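Local coordinates for protein spectinomycin 9-adenylyltransferase (Enterococcus faecalis, PDB 6SXJ) that confers resistance to the antibiotic spectinomycin by transferring an adenylyl group from ATP to its 9-hydroxyl, releasing diphosphate, at residues I72-G77 and L82-L87. Residues are numbered along the deposited sequence; the frame is centred on the assembly and turned at random.
Sequences ISKKIG and LRYIEL
Lys-74 lays its aliphatic chain over one face of the Tyr-84 ring, with CD almost above the ring centre, 3.6 Å from the centroid. This is a CH-pi contact, and the two residue types suit it: the tyrosine offers a broad flat face, and the long methylene chain of the lysine covers it while the ammonium group lies beyond the ring centre. With CG anti to the backbone N (chi1 -176°) the chain runs extended across the ring and bends only at its last torsion. NZ is too far from the ring for more than a weak cation-pi attraction. Ile-76 meets the same tyrosine differently: its backbone N lies at the ring edge, in plane, and its CG1 comes within 3.6 Å of Tyr-84 OH.

Between the two backbones, Lys-74 N donates to Arg-83 O (3.0 Å). Ser-73, small enough to sit close to the other backbone, receives a weak but nearly straight bond at OG from Ile-85 N (3.4 Å, 168°); its hydroxyl is also hydrogen-bonded to Glu-110.

Ile-72 and Ile-85, both buried, meet through their CD1 atoms (4.1 Å), and their branched apolar chains suit a place where Val-15 of helix 8-23 packs on both. Leu-82, partly exposed, sets CD1 of its forked end against the Ser-73 carbonyl group. The contact folds the connection between helix 59-69 and strand 85-91 back on itself, just ahead of an inner strand of the mixed sheet of the nucleotidyltransferase domain.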
loop_
_atom_site.group_PDB
_atom_site.type_symbol
_atom_site.label_atom_id
_atom_site.label_comp_id
_atom_site.label_asym_id
_atom_site.label_seq_id
_atom_site.Cartn_x
_atom_site.Cartn_y
_atom_site.Cartn_z
ATOM N N ILE A 72 9.181 2.920 -16.036
ATOM C CA ILE A 72 8.310 1.789 -16.314
ATOM C C ILE A 72 7.101 1.769 -15.397
ATOM O O ILE A 72 6.336 0.799 -15.406
ATOM C CB ILE A 72 9.081 0.466 -16.229
ATOM C CG1 ILE A 72 9.671 0.273 -14.837
ATOM C CG2 ILE A 72 10.203 0.440 -17.250
ATOM C CD1 ILE A 72 10.000 -1.177 -14.524
ATOM N N SER A 73 6.910 2.806 -14.592
ATOM C CA SER A 73 5.757 2.899 -13.716
ATOM C C SER A 73 4.831 3.990 -14.224
ATOM O O SER A 73 5.291 4.998 -14.764
ATOM C CB SER A 73 6.190 3.200 -12.271
ATOM O OG SER A 73 5.132 3.726 -11.495
ATOM N N LYS A 74 3.530 3.801 -14.006
ATOM C CA LYS A 74 2.561 4.825 -14.355
ATOM C C LYS A 74 2.863 6.106 -13.582
ATOM O O LYS A 74 3.307 6.068 -12.433
ATOM C CB LYS A 74 1.147 4.352 -14.032
ATOM C CG LYS A 74 0.039 5.309 -14.451
ATOM C CD LYS A 74 -1.268 4.968 -13.732
ATOM C CE LYS A 74 -2.437 5.819 -14.234
ATOM N NZ LYS A 74 -3.421 5.029 -15.041
ATOM N N LYS A 75 2.601 7.246 -14.215
ATOM C CA LYS A 75 2.663 8.541 -13.553
ATOM C C LYS A 75 1.250 9.055 -13.330
ATOM O O LYS A 75 0.359 8.841 -14.165
ATOM C CB LYS A 75 3.472 9.549 -14.366
ATOM C CG LYS A 75 4.970 9.476 -14.090
ATOM C CD LYS A 75 5.629 8.452 -15.003
ATOM C CE LYS A 75 7.053 8.147 -14.566
ATOM N NZ LYS A 75 7.083 7.293 -13.349
ATOM N N ILE A 76 1.060 9.732 -12.194
ATOM C CA ILE A 76 -0.265 10.167 -11.776
ATOM C C ILE A 76 -0.915 10.988 -12.874
ATOM O O ILE A 76 -0.258 11.758 -13.583
ATOM C CB ILE A 76 -0.177 10.977 -10.468
ATOM C CG1 ILE A 76 0.124 10.050 -9.289
ATOM C CG2 ILE A 76 -1.471 11.750 -10.241
ATOM C CD1 ILE A 76 0.923 10.721 -8.177
ATOM N N GLY A 77 -2.224 10.810 -13.024
ATOM C CA GLY A 77 -2.993 11.595 -13.971
ATOM C C GLY A 77 -2.522 11.497 -15.411
ATOM O O GLY A 77 -2.972 12.253 -16.285
ATOM N N LEU A 82 -0.433 2.052 -18.355
ATOM C CA LEU A 82 0.472 1.447 -17.393
ATOM C C LEU A 82 -0.204 1.326 -16.028
ATOM O O LEU A 82 -1.234 1.946 -15.753
ATOM C CB LEU A 82 1.736 2.285 -17.258
ATOM C CG LEU A 82 2.899 2.090 -18.224
ATOM C CD1 LEU A 82 3.988 3.123 -17.841
ATOM C CD2 LEU A 82 3.446 0.692 -18.187
ATOM N N ARG A 83 0.389 0.506 -15.170
ATOM C CA ARG A 83 -0.040 0.386 -13.785
ATOM C C ARG A 83 0.934 1.124 -12.871
ATOM O O ARG A 83 2.105 1.310 -13.210
ATOM C CB ARG A 83 -0.123 -1.083 -13.368
ATOM C CG ARG A 83 -0.847 -1.979 -14.385
ATOM C CD ARG A 83 -0.713 -3.449 -14.022
ATOM N NE ARG A 83 -1.567 -4.315 -14.837
ATOM C CZ ARG A 83 -2.816 -4.642 -14.526
ATOM N NH1 ARG A 83 -3.371 -4.169 -13.421
ATOM N NH2 ARG A 83 -3.510 -5.445 -15.324
ATOM N N TYR A 84 0.446 1.535 -11.704
ATOM C CA TYR A 84 1.342 2.070 -10.687
ATOM C C TYR A 84 2.201 0.943 -10.135
ATOM O O TYR A 84 1.701 -0.148 -9.848
ATOM C CB TYR A 84 0.558 2.706 -9.538
ATOM C CG TYR A 84 -0.140 4.000 -9.868
ATOM C CD1 TYR A 84 0.572 5.117 -10.284
ATOM C CD2 TYR A 84 -1.515 4.109 -9.738
ATOM C CE1 TYR A 84 -0.073 6.296 -10.576
ATOM C CE2 TYR A 84 -2.165 5.276 -10.028
ATOM C CZ TYR A 84 -1.444 6.373 -10.443
ATOM O OH TYR A 84 -2.111 7.549 -10.726
ATOM N N ILE A 85 3.492 1.203 -9.979
ATOM C CA ILE A 85 4.387 0.315 -9.246
ATOM C C ILE A 85 4.618 0.894 -7.850
ATOM O O ILE A 85 4.999 2.058 -7.706
ATOM C CB ILE A 85 5.720 0.132 -9.984
ATOM C CG1 ILE A 85 5.505 -0.651 -11.294
ATOM C CG2 ILE A 85 6.716 -0.614 -9.111
ATOM C CD1 ILE A 85 6.709 -0.660 -12.148
ATOM N N GLU A 86 4.398 0.071 -6.831
ATOM C CA GLU A 86 4.754 0.370 -5.456
ATOM C C GLU A 86 5.694 -0.731 -5.001
ATOM O O GLU A 86 5.378 -1.916 -5.154
ATOM C CB GLU A 86 3.504 0.427 -4.584
ATOM C CG GLU A 86 3.557 1.401 -3.438
ATOM C CD GLU A 86 2.188 1.566 -2.818
ATOM O OE1 GLU A 86 1.303 2.163 -3.473
ATOM O OE2 GLU A 86 1.986 1.063 -1.698
ATOM N N LEU A 87 6.855 -0.349 -4.482
ATOM C CA LEU A 87 7.868 -1.323 -4.096
ATOM C C LEU A 87 8.494 -0.929 -2.771
ATOM O O LEU A 87 9.029 0.174 -2.647
ATOM C CB LEU A 87 8.963 -1.435 -5.162
ATOM C CG LEU A 87 10.010 -2.529 -4.941
ATOM C CD1 LEU A 87 10.327 -3.236 -6.273
ATOM C CD2 LEU A 87 11.267 -1.955 -4.359
HETATM O O HOH W 1 -3.830 3.288 -16.858
#